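Local atomic coordinates of acireductone dioxygenase (Bacillus anthracis, PDB entry 4QGL), a protein that probably catalyses the metal-dependent reaction of an acireductone with oxygen in the methionine salvage pathway, giving products that depend on whether iron or nickel is bound. Residues A[37-50]-A[108-120]. Sequence-based numbering, arbitrary orientation.
Sequences WNISKLPPHLNENY and DEVRFIVSGHGIF. With CD (cadmium ion), chain B; CD (cadmium ion), chain C.
Ser115 OG is shared between the backbone of the 37-50 loop and a bridging water. Glu48 N approaches at 3.1 Å from Ser115 OG, a weak, bent hydrogen bond, while Ser115 OG itself donates to the water, 3.0 Å from its oxygen. That water gives its own hydrogens to Leu46 O and Asn49 O, so a small hydroxyl, accepting and donating at once, holds one loop residue directly and two more through the water. Glu48 bends at chi2 and brings its carboxylate to the residue that follows Ser115: Gly116 N points at Glu48 OE2 over 3.3 Å, weak by length yet nearly straight (162°). Glycine suits this place because its positive phi is paired with an extended psi, which a side chain would hardly allow. A second water spans Asn47 OD1 and Val114 O.

In this cupin fold the loop runs from strand 33-36 to helix 54-63, whereas Val114 and Ser115 form a classic beta bulge opposite Val159, where the chain turns a corner between strands 109-113 and 116-123. The far end of the first strand carries Glu109, which binds cadmium with His103, His105 and His148.

Next to these polar contacts, an apolar row runs from Val114 to Trp37. Val114 CG1 meets Leu42 CD2 at 3.5 Å, one branched side chain lying across the other. Ile39, partly exposed, has a branch long enough to bring CD1 within 3.9 Å of buried Phe112 CZ. Phe112 has its CG swung anti to the backbone N (chi1 167°), which carries the flat ring toward the loop and offers a whole face to Trp37; its offset stack with the six-membered ring has centroids 4.3 Å apart and planes tilted by 29°. Trp37 CE3 sits over the centre of the phenyl face; Trp37 NE1, the one polar atom of the indole, is hydrogen-bonded to Glu35.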
loop_
_atom_site.group_PDB
_atom_site.type_symbol
_atom_site.label_atom_id
_atom_site.label_comp_id
_atom_site.label_asym_id
_atom_site.label_seq_id
_atom_site.Cartn_x
_atom_site.Cartn_y
_atom_site.Cartn_z
ATOM N N TRP A 37 -8.181 0.271 8.510
ATOM C CA TRP A 37 -8.121 1.208 9.635
ATOM C C TRP A 37 -9.167 2.282 9.456
ATOM O O TRP A 37 -9.616 2.556 8.325
ATOM C CB TRP A 37 -6.770 1.886 9.707
ATOM C CG TRP A 37 -5.668 0.961 9.948
ATOM C CD1 TRP A 37 -5.752 -0.370 10.272
ATOM C CD2 TRP A 37 -4.290 1.291 9.942
ATOM N NE1 TRP A 37 -4.495 -0.884 10.468
ATOM C CE2 TRP A 37 -3.579 0.116 10.270
ATOM C CE3 TRP A 37 -3.586 2.467 9.704
ATOM C CZ2 TRP A 37 -2.205 0.090 10.359
ATOM C CZ3 TRP A 37 -2.241 2.441 9.792
ATOM C CH2 TRP A 37 -1.549 1.256 10.115
ATOM N N ASN A 38 -9.530 2.920 10.567
ATOM C CA ASN A 38 -10.640 3.844 10.577
ATOM C C ASN A 38 -10.214 5.212 10.054
ATOM O O ASN A 38 -9.680 6.052 10.762
ATOM C CB ASN A 38 -11.237 3.891 11.960
ATOM C CG ASN A 38 -12.426 4.800 12.024
ATOM O OD1 ASN A 38 -13.435 4.624 11.324
ATOM N ND2 ASN A 38 -12.308 5.799 12.828
ATOM N N ILE A 39 -10.438 5.390 8.756
ATOM C CA ILE A 39 -9.922 6.549 8.005
ATOM C C ILE A 39 -10.764 7.779 8.329
ATOM O O ILE A 39 -10.284 8.885 8.203
ATOM C CB ILE A 39 -9.765 6.221 6.477
ATOM C CG1 ILE A 39 -9.036 7.328 5.709
ATOM C CG2 ILE A 39 -11.080 5.891 5.797
ATOM C CD1 ILE A 39 -7.532 7.196 5.782
ATOM N N SER A 40 -11.992 7.571 8.807
ATOM C CA SER A 40 -12.860 8.674 9.289
ATOM C C SER A 40 -12.263 9.481 10.447
ATOM O O SER A 40 -12.697 10.576 10.724
ATOM C CB SER A 40 -14.234 8.154 9.735
ATOM O OG SER A 40 -14.148 7.342 10.890
ATOM N N LYS A 41 -11.280 8.912 11.131
ATOM C CA LYS A 41 -10.475 9.664 12.101
ATOM C C LYS A 41 -9.644 10.786 11.525
ATOM O O LYS A 41 -9.307 11.705 12.227
ATOM C CB LYS A 41 -9.463 8.750 12.777
ATOM C CG LYS A 41 -9.981 8.044 13.998
ATOM C CD LYS A 41 -9.239 6.732 14.130
ATOM C CE LYS A 41 -7.744 6.981 14.238
ATOM N NZ LYS A 41 -7.076 5.754 14.753
ATOM N N LEU A 42 -9.223 10.661 10.286
ATOM C CA LEU A 42 -8.333 11.631 9.707
ATOM C C LEU A 42 -9.057 12.951 9.645
ATOM O O LEU A 42 -10.186 13.017 9.189
ATOM C CB LEU A 42 -7.894 11.192 8.300
ATOM C CG LEU A 42 -6.724 11.954 7.651
ATOM C CD1 LEU A 42 -5.388 11.542 8.246
ATOM C CD2 LEU A 42 -6.698 11.750 6.141
ATOM N N PRO A 43 -8.415 14.012 10.132
ATOM C CA PRO A 43 -8.929 15.365 9.985
ATOM C C PRO A 43 -9.087 15.795 8.531
ATOM O O PRO A 43 -8.241 15.501 7.702
ATOM C CB PRO A 43 -7.880 16.244 10.665
ATOM C CG PRO A 43 -7.013 15.343 11.448
ATOM C CD PRO A 43 -7.365 13.922 11.155
ATOM N N PRO A 44 -10.159 16.516 8.240
ATOM C CA PRO A 44 -10.478 16.838 6.854
ATOM C C PRO A 44 -9.439 17.669 6.105
ATOM O O PRO A 44 -9.279 17.466 4.890
ATOM C CB PRO A 44 -11.819 17.576 6.976
ATOM C CG PRO A 44 -12.460 16.936 8.167
ATOM C CD PRO A 44 -11.313 16.752 9.130
ATOM N N HIS A 45 -8.723 18.550 6.800
ATOM C CA HIS A 45 -7.704 19.336 6.122
ATOM C C HIS A 45 -6.563 18.425 5.680
ATOM O O HIS A 45 -5.775 18.825 4.832
ATOM C CB HIS A 45 -7.197 20.495 6.970
ATOM C CG HIS A 45 -6.120 20.115 7.928
ATOM N ND1 HIS A 45 -4.791 20.355 7.673
ATOM C CD2 HIS A 45 -6.172 19.519 9.143
ATOM C CE1 HIS A 45 -4.067 19.918 8.689
ATOM N NE2 HIS A 45 -4.881 19.404 9.595
ATOM N N LEU A 46 -6.483 17.201 6.217
ATOM C CA LEU A 46 -5.528 16.198 5.680
ATOM C C LEU A 46 -6.047 15.251 4.574
ATOM O O LEU A 46 -5.249 14.543 3.975
ATOM C CB LEU A 46 -4.893 15.391 6.821
ATOM C CG LEU A 46 -4.026 16.268 7.705
ATOM C CD1 LEU A 46 -3.345 15.447 8.785
ATOM C CD2 LEU A 46 -3.005 17.006 6.872
ATOM N N ASN A 47 -7.362 15.233 4.337
ATOM C CA ASN A 47 -7.976 14.501 3.217
ATOM C C ASN A 47 -7.578 15.069 1.845
ATOM O O ASN A 47 -7.556 16.286 1.640
ATOM C CB ASN A 47 -9.501 14.535 3.320
ATOM C CG ASN A 47 -10.081 13.234 3.797
ATOM O OD1 ASN A 47 -10.770 12.542 3.047
ATOM N ND2 ASN A 47 -9.826 12.896 5.059
ATOM N N GLU A 48 -7.257 14.178 0.920
ATOM C CA GLU A 48 -6.830 14.584 -0.401
ATOM C C GLU A 48 -5.880 15.774 -0.324
ATOM O O GLU A 48 -6.058 16.782 -0.993
ATOM C CB GLU A 48 -8.041 14.914 -1.285
ATOM C CG GLU A 48 -8.746 13.716 -1.918
ATOM C CD GLU A 48 -7.825 12.532 -2.214
ATOM O OE1 GLU A 48 -6.936 12.639 -3.082
ATOM O OE2 GLU A 48 -7.977 11.475 -1.566
ATOM N N ASN A 49 -4.858 15.634 0.503
ATOM C CA ASN A 49 -3.889 16.677 0.673
ATOM C C ASN A 49 -2.577 16.100 0.227
ATOM O O ASN A 49 -2.092 15.128 0.807
ATOM C CB ASN A 49 -3.844 17.073 2.141
ATOM C CG ASN A 49 -3.028 18.319 2.387
ATOM O OD1 ASN A 49 -2.075 18.599 1.680
ATOM N ND2 ASN A 49 -3.390 19.065 3.412
ATOM N N TYR A 50 -2.012 16.684 -0.816
ATOM C CA TYR A 50 -0.829 16.120 -1.467
ATOM C C TYR A 50 0.420 16.987 -1.338
ATOM O O TYR A 50 1.506 16.511 -1.614
ATOM C CB TYR A 50 -1.116 15.823 -2.953
ATOM C CG TYR A 50 -2.123 14.703 -3.161
ATOM C CD1 TYR A 50 -1.710 13.376 -3.230
ATOM C CD2 TYR A 50 -3.490 14.970 -3.249
ATOM C CE1 TYR A 50 -2.621 12.354 -3.386
ATOM C CE2 TYR A 50 -4.401 13.953 -3.416
ATOM C CZ TYR A 50 -3.958 12.644 -3.486
ATOM O OH TYR A 50 -4.844 11.615 -3.639
ATOM N N ASP A 108 9.290 -7.630 4.349
ATOM C CA ASP A 108 7.908 -7.288 4.013
ATOM C C ASP A 108 7.830 -5.847 3.534
ATOM O O ASP A 108 8.640 -5.044 3.964
ATOM C CB ASP A 108 7.031 -7.414 5.270
ATOM C CG ASP A 108 6.786 -8.879 5.702
ATOM O OD1 ASP A 108 7.163 -9.836 4.960
ATOM O OD2 ASP A 108 6.179 -9.065 6.782
ATOM N N GLU A 109 6.875 -5.528 2.650
ATOM C CA GLU A 109 6.598 -4.147 2.220
ATOM C C GLU A 109 5.187 -3.735 2.621
ATOM O O GLU A 109 4.190 -4.195 2.045
ATOM C CB GLU A 109 6.744 -3.987 0.704
ATOM C CG GLU A 109 6.734 -2.536 0.211
ATOM C CD GLU A 109 6.555 -2.458 -1.273
ATOM O OE1 GLU A 109 6.966 -3.427 -1.938
ATOM O OE2 GLU A 109 6.003 -1.460 -1.807
ATOM N N VAL A 110 5.123 -2.811 3.568
ATOM C CA VAL A 110 3.891 -2.443 4.226
ATOM C C VAL A 110 3.531 -1.024 3.863
ATOM O O VAL A 110 4.354 -0.146 3.906
ATOM C CB VAL A 110 4.090 -2.546 5.725
ATOM C CG1 VAL A 110 2.783 -2.360 6.479
ATOM C CG2 VAL A 110 4.737 -3.883 6.058
ATOM N N ARG A 111 2.293 -0.808 3.471
ATOM C CA ARG A 111 1.837 0.517 3.075
ATOM C C ARG A 111 0.437 0.715 3.635
ATOM O O ARG A 111 -0.345 -0.229 3.645
ATOM C CB ARG A 111 1.812 0.662 1.533
ATOM C CG ARG A 111 3.178 0.633 0.841
ATOM C CD ARG A 111 4.074 1.810 1.255
ATOM N NE ARG A 111 5.384 1.775 0.594
ATOM C CZ ARG A 111 6.409 1.035 0.988
ATOM N NH1 ARG A 111 6.315 0.265 2.057
ATOM N NH2 ARG A 111 7.536 1.072 0.314
ATOM N N PHE A 112 0.118 1.914 4.118
ATOM C CA PHE A 112 -1.265 2.238 4.449
ATOM C C PHE A 112 -1.707 3.412 3.623
ATOM O O PHE A 112 -1.050 4.434 3.632
ATOM C CB PHE A 112 -1.392 2.580 5.915
ATOM C CG PHE A 112 -2.701 3.228 6.289
ATOM C CD1 PHE A 112 -3.840 2.495 6.396
ATOM C CD2 PHE A 112 -2.764 4.574 6.577
ATOM C CE1 PHE A 112 -5.027 3.088 6.762
ATOM C CE2 PHE A 112 -3.944 5.180 6.945
ATOM C CZ PHE A 112 -5.081 4.430 7.028
ATOM N N ILE A 113 -2.812 3.305 2.913
ATOM C CA ILE A 113 -3.202 4.433 2.076
ATOM C C ILE A 113 -3.989 5.465 2.873
ATOM O O ILE A 113 -4.977 5.133 3.545
ATOM C CB ILE A 113 -4.037 3.993 0.870
ATOM C CG1 ILE A 113 -3.324 2.896 0.045
ATOM C CG2 ILE A 113 -4.389 5.191 0.016
ATOM C CD1 ILE A 113 -1.815 2.977 0.009
ATOM N N VAL A 114 -3.533 6.708 2.793
ATOM C CA VAL A 114 -4.228 7.825 3.392
ATOM C C VAL A 114 -5.082 8.563 2.403
ATOM O O VAL A 114 -6.211 8.890 2.681
ATOM C CB VAL A 114 -3.270 8.867 3.982
ATOM C CG1 VAL A 114 -4.057 9.842 4.863
ATOM C CG2 VAL A 114 -2.159 8.225 4.816
ATOM N N SER A 115 -4.518 8.857 1.240
ATOM C CA SER A 115 -5.252 9.494 0.143
ATOM C C SER A 115 -4.885 8.884 -1.193
ATOM O O SER A 115 -3.858 8.237 -1.291
ATOM C CB SER A 115 -4.903 10.965 0.120
ATOM O OG SER A 115 -5.519 11.624 1.216
ATOM N N GLY A 116 -5.709 9.124 -2.225
ATOM C CA GLY A 116 -5.470 8.648 -3.602
ATOM C C GLY A 116 -5.584 7.156 -3.745
ATOM O O GLY A 116 -6.376 6.525 -3.049
ATOM N N HIS A 117 -4.785 6.584 -4.655
ATOM C CA HIS A 117 -4.903 5.143 -4.996
ATOM C C HIS A 117 -3.586 4.488 -5.356
ATOM O O HIS A 117 -2.626 5.162 -5.733
ATOM C CB HIS A 117 -5.857 4.920 -6.168
ATOM C CG HIS A 117 -7.196 5.561 -5.993
ATOM N ND1 HIS A 117 -7.436 6.877 -6.322
ATOM C CD2 HIS A 117 -8.366 5.068 -5.538
ATOM C CE1 HIS A 117 -8.696 7.172 -6.064
ATOM N NE2 HIS A 117 -9.283 6.088 -5.587
ATOM N N GLY A 118 -3.521 3.173 -5.224
ATOM C CA GLY A 118 -2.411 2.435 -5.790
ATOM C C GLY A 118 -2.894 1.072 -6.198
ATOM O O GLY A 118 -3.990 0.673 -5.833
ATOM N N ILE A 119 -2.087 0.378 -6.993
ATOM C CA ILE A 119 -2.338 -1.010 -7.316
ATOM C C ILE A 119 -1.072 -1.790 -7.042
ATOM O O ILE A 119 -0.044 -1.473 -7.595
ATOM C CB ILE A 119 -2.703 -1.245 -8.798
ATOM C CG1 ILE A 119 -3.885 -0.393 -9.256
ATOM C CG2 ILE A 119 -3.111 -2.709 -8.981
ATOM C CD1 ILE A 119 -3.914 -0.153 -10.753
ATOM N N PHE A 120 -1.157 -2.815 -6.208
ATOM C CA PHE A 120 -0.088 -3.783 -6.130
ATOM C C PHE A 120 -0.407 -5.005 -6.946
ATOM O O PHE A 120 -1.486 -5.569 -6.823
ATOM C CB PHE A 120 0.138 -4.225 -4.707
ATOM C CG PHE A 120 1.111 -3.347 -3.975
ATOM C CD1 PHE A 120 2.460 -3.474 -4.211
ATOM C CD2 PHE A 120 0.685 -2.395 -3.052
ATOM C CE1 PHE A 120 3.362 -2.665 -3.568
ATOM C CE2 PHE A 120 1.588 -1.587 -2.408
ATOM C CZ PHE A 120 2.927 -1.728 -2.669
HETATM CD CD CD B . 8.198 -3.195 -3.838
HETATM CD CD CD C . -11.691 5.329 -4.762
HETATM O O HOH W 1 -3.306 13.298 2.292
HETATM O O HOH W 2 -9.221 10.149 2.432
HETATM O O HOH W 3 6.661 -1.859 -5.010
#